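Local coordinates for protein molybdopterin adenylyltransferase (Pyrococcus furiosus, PDB 4LHB) that catalyses the ATP-dependent adenylylation of molybdopterin, with release of diphosphate, during molybdenum-cofactor biosynthesis, and works as a homohexamer, at residues C[47-52]-C[68-73]; C[57-62]-C[168-173]; C[90-95]-C[179-184]; C[109-114]-C[154-159]. All coordinates share one frame; numbering follows the deposited sequence.

Contact 1: C[47-52]-C[68-73]; sequences REDKSG and YKIVPD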
loop_
_atom_site.group_PDB
_atom_site.type_symbol
_atom_site.label_atom_id
_atom_site.label_comp_id
_atom_site.label_asym_id
_atom_site.label_seq_id
_atom_site.Cartn_x
_atom_site.Cartn_y
_atom_site.Cartn_z
ATOM N N ARG C 47 -17.560 -26.241 19.353
ATOM C CA ARG C 47 -17.139 -25.511 20.545
ATOM C C ARG C 47 -18.285 -24.551 20.827
ATOM O O ARG C 47 -18.916 -24.033 19.899
ATOM C CB ARG C 47 -15.794 -24.795 20.315
ATOM C CG ARG C 47 -15.387 -23.771 21.384
ATOM C CD ARG C 47 -13.872 -23.549 21.507
ATOM N NE ARG C 47 -13.194 -23.261 20.226
ATOM C CZ ARG C 47 -12.938 -22.044 19.714
ATOM N NH1 ARG C 47 -13.314 -20.932 20.343
ATOM N NH2 ARG C 47 -12.306 -21.932 18.539
ATOM N N GLU C 48 -18.602 -24.373 22.105
ATOM C CA GLU C 48 -19.640 -23.440 22.532
ATOM C C GLU C 48 -19.037 -22.041 22.459
ATOM O O GLU C 48 -17.886 -21.843 22.880
ATOM C CB GLU C 48 -20.034 -23.746 23.979
ATOM C CG GLU C 48 -21.180 -22.942 24.585
ATOM C CD GLU C 48 -21.385 -23.250 26.083
ATOM O OE1 GLU C 48 -22.219 -22.552 26.713
ATOM O OE2 GLU C 48 -20.713 -24.173 26.643
ATOM N N ASP C 49 -19.792 -21.084 21.911
ATOM C CA ASP C 49 -19.347 -19.690 21.884
ATOM C C ASP C 49 -19.546 -18.975 23.238
ATOM O O ASP C 49 -20.676 -18.598 23.577
ATOM C CB ASP C 49 -20.125 -18.930 20.828
ATOM C CG ASP C 49 -19.647 -17.525 20.661
ATOM O OD1 ASP C 49 -18.537 -17.206 21.128
ATOM O OD2 ASP C 49 -20.387 -16.743 20.052
ATOM N N LYS C 50 -18.468 -18.773 23.985
ATOM C CA LYS C 50 -18.571 -18.083 25.263
ATOM C C LYS C 50 -18.269 -16.571 25.112
ATOM O O LYS C 50 -18.758 -15.777 25.906
ATOM C CB LYS C 50 -17.686 -18.761 26.349
ATOM C CG LYS C 50 -18.281 -20.027 27.019
ATOM C CD LYS C 50 -19.558 -19.758 27.857
ATOM C CE LYS C 50 -19.959 -20.925 28.790
ATOM N NZ LYS C 50 -21.148 -20.690 29.687
ATOM N N SER C 51 -17.539 -16.183 24.055
ATOM C CA SER C 51 -17.078 -14.797 23.862
ATOM C C SER C 51 -18.118 -13.841 23.251
ATOM O O SER C 51 -18.282 -12.712 23.726
ATOM C CB SER C 51 -15.789 -14.755 23.037
ATOM O OG SER C 51 -14.714 -15.330 23.757
ATOM N N GLY C 52 -18.789 -14.249 22.185
ATOM C CA GLY C 52 -19.887 -13.439 21.659
ATOM C C GLY C 52 -20.862 -13.007 22.773
ATOM O O GLY C 52 -21.081 -11.822 22.992
ATOM N N TYR C 68 -26.387 -10.654 15.873
ATOM C CA TYR C 68 -25.395 -11.666 16.293
ATOM C C TYR C 68 -25.317 -12.846 15.273
ATOM O O TYR C 68 -26.341 -13.252 14.706
ATOM C CB TYR C 68 -25.720 -12.169 17.673
ATOM C CG TYR C 68 -24.923 -13.343 18.118
ATOM C CD1 TYR C 68 -23.562 -13.278 18.229
ATOM C CD2 TYR C 68 -25.555 -14.530 18.474
ATOM C CE1 TYR C 68 -22.822 -14.366 18.670
ATOM C CE2 TYR C 68 -24.837 -15.632 18.897
ATOM C CZ TYR C 68 -23.471 -15.552 18.994
ATOM O OH TYR C 68 -22.786 -16.645 19.457
ATOM N N LYS C 69 -24.097 -13.339 15.007
ATOM C CA LYS C 69 -23.897 -14.472 14.118
ATOM C C LYS C 69 -22.550 -15.109 14.347
ATOM O O LYS C 69 -21.582 -14.399 14.677
ATOM C CB LYS C 69 -24.024 -14.060 12.675
ATOM C CG LYS C 69 -23.982 -15.246 11.724
ATOM C CD LYS C 69 -24.899 -15.067 10.520
ATOM C CE LYS C 69 -24.475 -15.833 9.250
ATOM N NZ LYS C 69 -24.989 -15.097 8.042
ATOM N N ILE C 70 -22.496 -16.451 14.230
ATOM C CA ILE C 70 -21.234 -17.201 14.375
ATOM C C ILE C 70 -20.934 -17.554 12.971
ATOM O O ILE C 70 -21.807 -18.075 12.293
ATOM C CB ILE C 70 -21.371 -18.515 15.152
ATOM C CG1 ILE C 70 -22.185 -18.282 16.427
ATOM C CG2 ILE C 70 -20.002 -19.099 15.525
ATOM C CD1 ILE C 70 -21.573 -18.922 17.682
ATOM N N VAL C 71 -19.742 -17.231 12.499
ATOM C CA VAL C 71 -19.362 -17.534 11.102
ATOM C C VAL C 71 -18.030 -18.289 11.065
ATOM O O VAL C 71 -17.155 -18.126 11.916
ATOM C CB VAL C 71 -19.271 -16.246 10.231
ATOM C CG1 VAL C 71 -20.619 -15.533 10.144
ATOM C CG2 VAL C 71 -18.161 -15.291 10.703
ATOM N N PRO C 72 -17.849 -19.127 10.076
ATOM C CA PRO C 72 -16.538 -19.749 9.938
ATOM C C PRO C 72 -15.403 -18.735 9.682
ATOM O O PRO C 72 -15.668 -17.595 9.325
ATOM C CB PRO C 72 -16.719 -20.649 8.723
ATOM C CG PRO C 72 -17.819 -20.030 7.983
ATOM C CD PRO C 72 -18.752 -19.482 8.989
ATOM N N ASP C 73 -14.155 -19.166 9.845
ATOM C CA ASP C 73 -12.993 -18.312 9.614
ATOM C C ASP C 73 -12.816 -18.184 8.123
ATOM O O ASP C 73 -11.929 -18.762 7.546
ATOM C CB ASP C 73 -11.739 -18.867 10.332
ATOM C CG ASP C 73 -10.760 -17.734 10.859
ATOM O OD1 ASP C 73 -9.967 -18.102 11.754
ATOM O OD2 ASP C 73 -10.732 -16.501 10.426
#
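The capping turn of helix 51-60 meets strand 64-71, the outermost strand of this chain's sheet on that side, D49 facing Y68 and I70. D49 uses its two carboxylate oxygens differently. OD1 turns back to its own chain: G52 N reaches it at 3.2 Å on the syn side, 34° out of the carboxylate plane, and S51 N adds a weaker bond of 3.3 Å. OD2 looks across to the strand and accepts from Y68 OH at 2.5 Å; the position of OD2 is uncertain, so this very short distance is doubtful. It lies in the plane of the Y68 ring at its hydroxyl edge, the carboxylate turned only 21° from that ring. The torsion that sends CG of D49 opposite its backbone N (chi1 -175°) lets one group serve both helix and strand. I70 runs alongside in the opposite direction, its CD1 3.5 Å from D49 CB. Replacing D49 with an alanine would probably leave the S51 and G52 amides without their cap and the Y68 hydroxyl without this acceptor. Y68 and I70 also pack on T37 of strand 32-38, the parallel neighbour; the helix lies in the connection between these two strands, a beta-alpha-beta crossover.

Contact 2: C[57-62]-C[168-173]; sequences EELSKL and TGLEII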
loop_
_atom_site.group_PDB
_atom_site.type_symbol
_atom_site.label_atom_id
_atom_site.label_comp_id
_atom_site.label_asym_id
_atom_site.label_seq_id
_atom_site.Cartn_x
_atom_site.Cartn_y
_atom_site.Cartn_z
ATOM N N GLU C 57 -23.586 -9.189 26.476
ATOM C CA GLU C 57 -24.007 -8.852 27.817
ATOM C C GLU C 57 -23.469 -7.490 28.155
ATOM O O GLU C 57 -24.234 -6.596 28.494
ATOM C CB GLU C 57 -23.476 -9.869 28.814
ATOM C CG GLU C 57 -24.199 -9.922 30.149
ATOM C CD GLU C 57 -23.631 -11.017 31.049
ATOM O OE1 GLU C 57 -24.412 -11.858 31.547
ATOM O OE2 GLU C 57 -22.391 -11.058 31.239
ATOM N N GLU C 58 -22.153 -7.327 28.024
ATOM C CA GLU C 58 -21.488 -6.112 28.451
ATOM C C GLU C 58 -21.912 -4.879 27.700
ATOM O O GLU C 58 -22.087 -3.800 28.291
ATOM C CB GLU C 58 -20.004 -6.267 28.330
ATOM C CG GLU C 58 -19.458 -7.236 29.360
ATOM C CD GLU C 58 -19.376 -6.653 30.767
ATOM O OE1 GLU C 58 -19.534 -5.423 30.961
ATOM O OE2 GLU C 58 -19.117 -7.446 31.682
ATOM N N LEU C 59 -22.093 -5.029 26.401
ATOM C CA LEU C 59 -22.359 -3.875 25.574
ATOM C C LEU C 59 -23.806 -3.568 25.615
ATOM O O LEU C 59 -24.189 -2.431 25.350
ATOM C CB LEU C 59 -21.900 -4.083 24.113
ATOM C CG LEU C 59 -20.651 -3.289 23.777
ATOM C CD1 LEU C 59 -19.674 -3.408 24.938
ATOM C CD2 LEU C 59 -20.052 -3.763 22.470
ATOM N N SER C 60 -24.620 -4.579 25.897
ATOM C CA SER C 60 -26.064 -4.357 26.056
ATOM C C SER C 60 -26.362 -3.373 27.210
ATOM O O SER C 60 -27.423 -2.775 27.247
ATOM C CB SER C 60 -26.805 -5.672 26.329
ATOM O OG SER C 60 -27.234 -6.306 25.148
ATOM N N LYS C 61 -25.435 -3.231 28.152
ATOM C CA LYS C 61 -25.532 -2.225 29.207
ATOM C C LYS C 61 -25.436 -0.801 28.728
ATOM O O LYS C 61 -25.907 0.087 29.438
ATOM C CB LYS C 61 -24.454 -2.434 30.261
ATOM C CG LYS C 61 -24.528 -3.805 30.942
ATOM C CD LYS C 61 -23.236 -4.119 31.705
ATOM C CE LYS C 61 -23.320 -5.473 32.413
ATOM N NZ LYS C 61 -22.008 -5.697 33.101
ATOM N N LEU C 62 -24.848 -0.588 27.539
ATOM C CA LEU C 62 -24.594 0.745 26.932
ATOM C C LEU C 62 -25.382 1.028 25.584
ATOM O O LEU C 62 -25.864 2.150 25.341
ATOM C CB LEU C 62 -23.080 0.889 26.739
ATOM C CG LEU C 62 -22.082 1.642 27.655
ATOM C CD1 LEU C 62 -22.574 1.824 29.070
ATOM C CD2 LEU C 62 -20.668 1.047 27.645
ATOM N N THR C 168 -10.484 -7.839 28.294
ATOM C CA THR C 168 -9.600 -6.681 28.227
ATOM C C THR C 168 -10.067 -5.730 27.130
ATOM O O THR C 168 -10.083 -4.519 27.327
ATOM C CB THR C 168 -8.146 -7.075 27.967
ATOM O OG1 THR C 168 -7.854 -8.324 28.616
ATOM C CG2 THR C 168 -7.196 -6.030 28.506
ATOM N N GLY C 169 -10.490 -6.259 25.981
ATOM C CA GLY C 169 -11.043 -5.400 24.913
ATOM C C GLY C 169 -12.323 -4.650 25.290
ATOM O O GLY C 169 -12.535 -3.451 24.956
ATOM N N LEU C 170 -13.177 -5.368 26.001
ATOM C CA LEU C 170 -14.410 -4.785 26.510
ATOM C C LEU C 170 -14.155 -3.650 27.510
ATOM O O LEU C 170 -14.850 -2.640 27.514
ATOM C CB LEU C 170 -15.287 -5.873 27.111
ATOM C CG LEU C 170 -16.001 -6.716 26.058
ATOM C CD1 LEU C 170 -16.587 -7.988 26.676
ATOM C CD2 LEU C 170 -17.037 -5.905 25.294
ATOM N N GLU C 171 -13.154 -3.774 28.345
ATOM C CA GLU C 171 -12.857 -2.658 29.213
ATOM C C GLU C 171 -12.685 -1.379 28.342
ATOM O O GLU C 171 -13.209 -0.299 28.654
ATOM C CB GLU C 171 -11.580 -2.940 30.001
ATOM C CG GLU C 171 -11.716 -3.360 31.464
ATOM C CD GLU C 171 -10.442 -2.988 32.260
ATOM O OE1 GLU C 171 -10.028 -1.790 32.230
ATOM O OE2 GLU C 171 -9.841 -3.887 32.910
ATOM N N ILE C 172 -11.975 -1.533 27.216
ATOM C CA ILE C 172 -11.568 -0.380 26.404
ATOM C C ILE C 172 -12.725 0.171 25.600
ATOM O O ILE C 172 -12.916 1.386 25.516
ATOM C CB ILE C 172 -10.308 -0.690 25.548
ATOM C CG1 ILE C 172 -9.154 -1.128 26.456
ATOM C CG2 ILE C 172 -9.859 0.522 24.755
ATOM C CD1 ILE C 172 -8.032 -1.814 25.715
ATOM N N ILE C 173 -13.525 -0.711 25.038
ATOM C CA ILE C 173 -14.695 -0.281 24.270
ATOM C C ILE C 173 -15.700 0.455 25.157
ATOM O O ILE C 173 -16.135 1.549 24.799
ATOM C CB ILE C 173 -15.357 -1.479 23.549
ATOM C CG1 ILE C 173 -14.350 -2.119 22.580
ATOM C CG2 ILE C 173 -16.621 -1.067 22.784
ATOM C CD1 ILE C 173 -14.602 -3.583 22.321
#
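L170 projects toward E58 and L59 with its CG set opposite the carbonyl carbon (chi1 -77°), and an extended second torsion spreads its two methyls between them. CD2 meets L59 CD1 at 3.6 Å, the closest approach across this pair of segments, while CD1 rests against the aliphatic part of E58, 4.0 Å from CG. L59 crosses L170 at a slant, and its other methyl, CD2, lies more loosely over I173, 4.4 Å from CG2. No hydrogen bond spans the two segments; the contact is made by apolar side chains between helices 51-60 and 163-184, which lie side by side on one face of the sheet in this alpha/beta/alpha fold. L170 also packs on L54 and I55, and L59 reaches down to F33 of strand 32-38. The chain of E58 is bent at its second torsion (chi2 -76°), so the methylenes stay against L170 while the carboxylate turns aside. Its OE1 forms salt bridges with K174 on helix 163-184 and with K61, whose NZ stands 3.3 Å from OE1 and 58° out of the carboxylate plane. Were E58 an alanine, K61 and K174 would probably lose their shared anion, and one flank of L170 would be less well covered.

Contact 3: C[90-95]-C[179-184]; sequences ADVVVT and HILKHA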
loop_
_atom_site.group_PDB
_atom_site.type_symbol
_atom_site.label_atom_id
_atom_site.label_comp_id
_atom_site.label_asym_id
_atom_site.label_seq_id
_atom_site.Cartn_x
_atom_site.Cartn_y
_atom_site.Cartn_z
ATOM N N ALA C 90 -26.623 -1.197 12.899
ATOM C CA ALA C 90 -25.475 -1.088 13.832
ATOM C C ALA C 90 -24.540 0.075 13.511
ATOM O O ALA C 90 -24.192 0.277 12.346
ATOM C CB ALA C 90 -24.663 -2.356 13.861
ATOM N N ASP C 91 -24.130 0.792 14.560
ATOM C CA ASP C 91 -23.135 1.869 14.507
ATOM C C ASP C 91 -21.739 1.377 14.945
ATOM O O ASP C 91 -20.679 2.007 14.606
ATOM C CB ASP C 91 -23.500 2.984 15.516
ATOM C CG ASP C 91 -24.909 3.525 15.323
ATOM O OD1 ASP C 91 -25.119 4.265 14.338
ATOM O OD2 ASP C 91 -25.801 3.227 16.169
ATOM N N VAL C 92 -21.763 0.338 15.778
ATOM C CA VAL C 92 -20.587 -0.298 16.334
ATOM C C VAL C 92 -20.703 -1.812 16.058
ATOM O O VAL C 92 -21.786 -2.370 16.153
ATOM C CB VAL C 92 -20.509 -0.129 17.846
ATOM C CG1 VAL C 92 -19.248 -0.776 18.369
ATOM C CG2 VAL C 92 -20.598 1.342 18.245
ATOM N N VAL C 93 -19.614 -2.463 15.669
ATOM C CA VAL C 93 -19.620 -3.896 15.415
ATOM C C VAL C 93 -18.355 -4.466 15.984
ATOM O O VAL C 93 -17.263 -3.935 15.769
ATOM C CB VAL C 93 -19.627 -4.237 13.928
ATOM C CG1 VAL C 93 -19.445 -5.738 13.763
ATOM C CG2 VAL C 93 -20.898 -3.744 13.246
ATOM N N VAL C 94 -18.486 -5.565 16.707
ATOM C CA VAL C 94 -17.345 -6.180 17.288
ATOM C C VAL C 94 -17.243 -7.632 16.918
ATOM O O VAL C 94 -18.190 -8.402 17.008
ATOM C CB VAL C 94 -17.219 -5.872 18.780
ATOM C CG1 VAL C 94 -18.472 -5.242 19.325
ATOM C CG2 VAL C 94 -16.643 -7.030 19.567
ATOM N N THR C 95 -16.079 -7.974 16.387
ATOM C CA THR C 95 -15.827 -9.306 15.913
ATOM C C THR C 95 -14.954 -9.860 16.963
ATOM O O THR C 95 -14.038 -9.153 17.460
ATOM C CB THR C 95 -15.112 -9.292 14.535
ATOM O OG1 THR C 95 -13.798 -8.660 14.639
ATOM C CG2 THR C 95 -15.981 -8.539 13.566
ATOM N N HIS C 179 -16.790 8.369 23.150
ATOM C CA HIS C 179 -15.766 9.312 22.619
ATOM C C HIS C 179 -15.569 9.075 21.112
ATOM O O HIS C 179 -15.586 10.007 20.256
ATOM C CB HIS C 179 -14.418 9.162 23.305
ATOM C CG HIS C 179 -14.398 9.524 24.764
ATOM N ND1 HIS C 179 -15.395 10.191 25.382
ATOM C CD2 HIS C 179 -13.414 9.321 25.729
ATOM C CE1 HIS C 179 -15.059 10.386 26.671
ATOM N NE2 HIS C 179 -13.861 9.842 26.882
ATOM N N ILE C 180 -15.435 7.797 20.768
ATOM C CA ILE C 180 -15.113 7.424 19.392
ATOM C C ILE C 180 -16.277 7.831 18.514
ATOM O O ILE C 180 -16.094 8.493 17.482
ATOM C CB ILE C 180 -14.772 5.923 19.220
ATOM C CG1 ILE C 180 -13.499 5.567 19.984
ATOM C CG2 ILE C 180 -14.530 5.678 17.776
ATOM C CD1 ILE C 180 -13.291 4.131 20.369
ATOM N N LEU C 181 -17.490 7.478 18.915
ATOM C CA LEU C 181 -18.604 7.746 17.997
ATOM C C LEU C 181 -18.741 9.225 17.755
ATOM O O LEU C 181 -19.084 9.651 16.655
ATOM C CB LEU C 181 -19.905 7.174 18.520
ATOM C CG LEU C 181 -20.041 5.655 18.355
ATOM C CD1 LEU C 181 -21.128 5.172 19.329
ATOM C CD2 LEU C 181 -20.329 5.350 16.879
ATOM N N LYS C 182 -18.481 10.001 18.811
ATOM C CA LYS C 182 -18.685 11.444 18.774
ATOM C C LYS C 182 -17.670 12.107 17.836
ATOM O O LYS C 182 -18.056 12.881 17.007
ATOM C CB LYS C 182 -18.632 12.042 20.204
ATOM C CG LYS C 182 -19.185 13.467 20.299
ATOM C CD LYS C 182 -18.078 14.520 20.263
ATOM C CE LYS C 182 -18.594 15.958 20.469
ATOM N NZ LYS C 182 -17.450 16.911 20.688
ATOM N N HIS C 183 -16.381 11.790 17.959
ATOM C CA HIS C 183 -15.404 12.331 17.013
ATOM C C HIS C 183 -15.591 11.743 15.651
ATOM O O HIS C 183 -15.409 12.445 14.673
ATOM C CB HIS C 183 -13.999 12.093 17.455
ATOM C CG HIS C 183 -13.611 12.828 18.708
ATOM N ND1 HIS C 183 -14.181 12.573 19.907
ATOM C CD2 HIS C 183 -12.634 13.780 18.936
ATOM C CE1 HIS C 183 -13.601 13.332 20.848
ATOM N NE2 HIS C 183 -12.654 14.069 20.256
ATOM N N ALA C 184 -15.977 10.473 15.545
ATOM C CA ALA C 184 -16.172 9.852 14.219
ATOM C C ALA C 184 -17.215 10.583 13.383
ATOM O O ALA C 184 -17.044 10.667 12.162
ATOM C CB ALA C 184 -16.535 8.388 14.326
#
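The carboxylate of D91 offers neither a face nor an edge to L181, which instead meets the root of that side chain and the adjoining main chain: its CD2 lies 4.2 Å from D91 CB and 4.1 Å from D91 O. The flat group itself is engaged elsewhere, OD2 accepting from the backbone N of K32, with a long, weak ion pair from OD1 to R185. A second planar group, the imidazole of H183, makes no touch with the strand and turns back on its own helix. Its ND1 donates to H179 O at 2.9 Å, with an N-H...O angle of 150°; the oxygen sits 19° out of the ring plane. The same carbonyl takes the helical bond from H183 N at 3.0 Å, so two donors of one residue grip this oxygen, and the ND1 bond restrains the turn of the ring. Between these polar ends, L181 reaches from the final turn of helix 163-184 onto the start of strand 92-96, a helix-on-sheet layer of the alpha/beta/alpha fold. Leucine CG stands opposite the carbonyl carbon (chi1 -77°), and with the second torsion extended both methyls meet the strand: CD1 crosses V92 aslant, 4.0 Å from its CG2, while CD2 serves D91. F31 packs on D91, V92 and L181 alike, and F157 of strand 153-159 also packs on V92. I101 of a neighbouring subunit packs against H183 and A184.

Contact 4: C[109-114]-C[154-159]; sequences ESIKPL and VVVFSL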
loop_
_atom_site.group_PDB
_atom_site.type_symbol
_atom_site.label_atom_id
_atom_site.label_comp_id
_atom_site.label_asym_id
_atom_site.label_seq_id
_atom_site.Cartn_x
_atom_site.Cartn_y
_atom_site.Cartn_z
ATOM N N GLU C 109 -7.290 -8.968 7.976
ATOM C CA GLU C 109 -7.049 -8.833 6.527
ATOM C C GLU C 109 -8.370 -8.571 5.764
ATOM O O GLU C 109 -8.389 -7.812 4.817
ATOM C CB GLU C 109 -6.347 -10.082 5.985
ATOM C CG GLU C 109 -4.949 -10.282 6.538
ATOM C CD GLU C 109 -4.890 -10.969 7.912
ATOM O OE1 GLU C 109 -5.949 -11.402 8.510
ATOM O OE2 GLU C 109 -3.740 -11.061 8.394
ATOM N N SER C 110 -9.487 -9.141 6.206
ATOM C CA SER C 110 -10.720 -8.910 5.461
ATOM C C SER C 110 -11.314 -7.494 5.704
ATOM O O SER C 110 -11.771 -6.823 4.773
ATOM C CB SER C 110 -11.732 -10.024 5.758
ATOM O OG SER C 110 -11.080 -11.287 5.772
ATOM N N ILE C 111 -11.240 -7.042 6.954
ATOM C CA ILE C 111 -11.898 -5.813 7.415
ATOM C C ILE C 111 -11.016 -4.567 7.243
ATOM O O ILE C 111 -11.421 -3.591 6.642
ATOM C CB ILE C 111 -12.340 -5.982 8.905
ATOM C CG1 ILE C 111 -13.453 -7.017 8.973
ATOM C CG2 ILE C 111 -12.837 -4.681 9.510
ATOM C CD1 ILE C 111 -13.728 -7.492 10.394
ATOM N N LYS C 112 -9.805 -4.605 7.766
ATOM C CA LYS C 112 -8.943 -3.417 7.812
ATOM C C LYS C 112 -8.881 -2.602 6.523
ATOM O O LYS C 112 -8.895 -1.393 6.584
ATOM C CB LYS C 112 -7.544 -3.837 8.229
ATOM C CG LYS C 112 -6.551 -2.715 8.363
ATOM C CD LYS C 112 -5.349 -3.185 9.213
ATOM C CE LYS C 112 -4.171 -2.217 9.141
ATOM N NZ LYS C 112 -3.117 -2.537 10.131
ATOM N N PRO C 113 -8.836 -3.252 5.345
ATOM C CA PRO C 113 -8.746 -2.419 4.155
ATOM C C PRO C 113 -10.014 -1.563 3.865
ATOM O O PRO C 113 -9.982 -0.676 3.024
ATOM C CB PRO C 113 -8.445 -3.444 3.022
ATOM C CG PRO C 113 -8.212 -4.782 3.682
ATOM C CD PRO C 113 -8.909 -4.694 5.010
ATOM N N LEU C 114 -11.109 -1.807 4.561
ATOM C CA LEU C 114 -12.301 -0.970 4.446
ATOM C C LEU C 114 -12.299 0.341 5.307
ATOM O O LEU C 114 -13.085 1.276 5.030
ATOM C CB LEU C 114 -13.542 -1.791 4.806
ATOM C CG LEU C 114 -13.816 -3.032 3.944
ATOM C CD1 LEU C 114 -15.139 -3.708 4.325
ATOM C CD2 LEU C 114 -13.772 -2.657 2.461
ATOM N N VAL C 154 -19.451 3.899 10.850
ATOM C CA VAL C 154 -19.535 2.645 11.613
ATOM C C VAL C 154 -18.204 2.370 12.253
ATOM O O VAL C 154 -17.184 2.607 11.648
ATOM C CB VAL C 154 -19.987 1.442 10.759
ATOM C CG1 VAL C 154 -20.029 0.176 11.595
ATOM C CG2 VAL C 154 -21.378 1.693 10.172
ATOM N N VAL C 155 -18.201 1.885 13.485
ATOM C CA VAL C 155 -16.948 1.689 14.182
ATOM C C VAL C 155 -16.861 0.197 14.315
ATOM O O VAL C 155 -17.826 -0.436 14.750
ATOM C CB VAL C 155 -16.917 2.346 15.600
ATOM C CG1 VAL C 155 -15.599 2.062 16.336
ATOM C CG2 VAL C 155 -17.104 3.848 15.476
ATOM N N VAL C 156 -15.711 -0.364 13.955
ATOM C CA VAL C 156 -15.521 -1.808 14.027
ATOM C C VAL C 156 -14.310 -2.080 14.898
ATOM O O VAL C 156 -13.283 -1.459 14.729
ATOM C CB VAL C 156 -15.335 -2.446 12.603
ATOM C CG1 VAL C 156 -15.188 -3.985 12.711
ATOM C CG2 VAL C 156 -16.471 -1.984 11.672
ATOM N N PHE C 157 -14.501 -2.932 15.889
ATOM C CA PHE C 157 -13.469 -3.392 16.755
ATOM C C PHE C 157 -13.292 -4.894 16.406
ATOM O O PHE C 157 -14.291 -5.656 16.269
ATOM C CB PHE C 157 -13.950 -3.279 18.219
ATOM C CG PHE C 157 -14.154 -1.870 18.701
ATOM C CD1 PHE C 157 -13.086 -1.116 19.171
ATOM C CD2 PHE C 157 -15.419 -1.300 18.714
ATOM C CE1 PHE C 157 -13.292 0.193 19.596
ATOM C CE2 PHE C 157 -15.621 -0.004 19.169
ATOM C CZ PHE C 157 -14.567 0.745 19.588
ATOM N N SER C 158 -12.049 -5.332 16.290
ATOM C CA SER C 158 -11.790 -6.746 16.069
ATOM C C SER C 158 -10.882 -7.230 17.135
ATOM O O SER C 158 -9.766 -6.748 17.306
ATOM C CB SER C 158 -11.213 -7.006 14.669
ATOM O OG SER C 158 -12.265 -6.753 13.746
ATOM N N LEU C 159 -11.397 -8.206 17.865
ATOM C CA LEU C 159 -10.762 -8.731 19.053
ATOM C C LEU C 159 -10.367 -10.185 18.859
ATOM O O LEU C 159 -10.947 -10.857 18.008
ATOM C CB LEU C 159 -11.781 -8.643 20.189
ATOM C CG LEU C 159 -12.409 -7.285 20.473
ATOM C CD1 LEU C 159 -13.461 -7.503 21.567
ATOM C CD2 LEU C 159 -11.333 -6.310 20.914
#
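I111 carries this contact alone on the helix side, its two arms landing on different residues of strand 153-159. The branch methyl CG2 meets CG1 of V156 at 4.0 Å, the two side chains passing at a slant. Farther along the strand, the terminal methyl CD1 rests 3.7 Å from S158 OG, a van der Waals contact with a hydroxyl whose hydrogen bond goes elsewhere. Both meeting methyls, I111 CG2 and V156 CG1, stand opposite the backbone N of their own residues; for the valine this follows from chi1 -178°. In the next shell, S158 OG is hydrogen-bonded to T95 OG1 on strand 92-96, and the side chain of T95 itself packs on I111. V156 leans on I147 and S158 on T143, both from strand 143-148. On the helix side the chain tightens into a 3-10 turn after I111, with L114 N bonded to I111 O at 2.8 Å; L114 O then accepts from K75 of a second subunit. V156 and S158 thus point to the side of the sheet where helix 107-111 lies beside helix 75-87, whereas V155 and F157, on alternate positions of the same strand, are covered by helix 163-184.

The four contacts trace the layers of one alpha/beta/alpha domain. Contacts 1 and 2 use opposite ends of helix 51-60, their centres about 17 Å apart. Contacts 2 and 3 share helix 163-184 and touch where L59 CD2 lies 3.8 Å from V94 CG1. Contact 4 sits across the sheet from contact 2, yet I173 CG1 comes within 3.8 Å of F157 CD1. Strands 92-96 and 153-159 are neighbours in the sheet, with D91 O 2.7 Å from V155 N in a probable backbone hydrogen bond, so contacts 3 and 4 adjoin, their centres about 11 Å apart. In this family the substrate pocket probably opens at the carboxyl ends of the parallel strands, nearer contact 1 than contact 3.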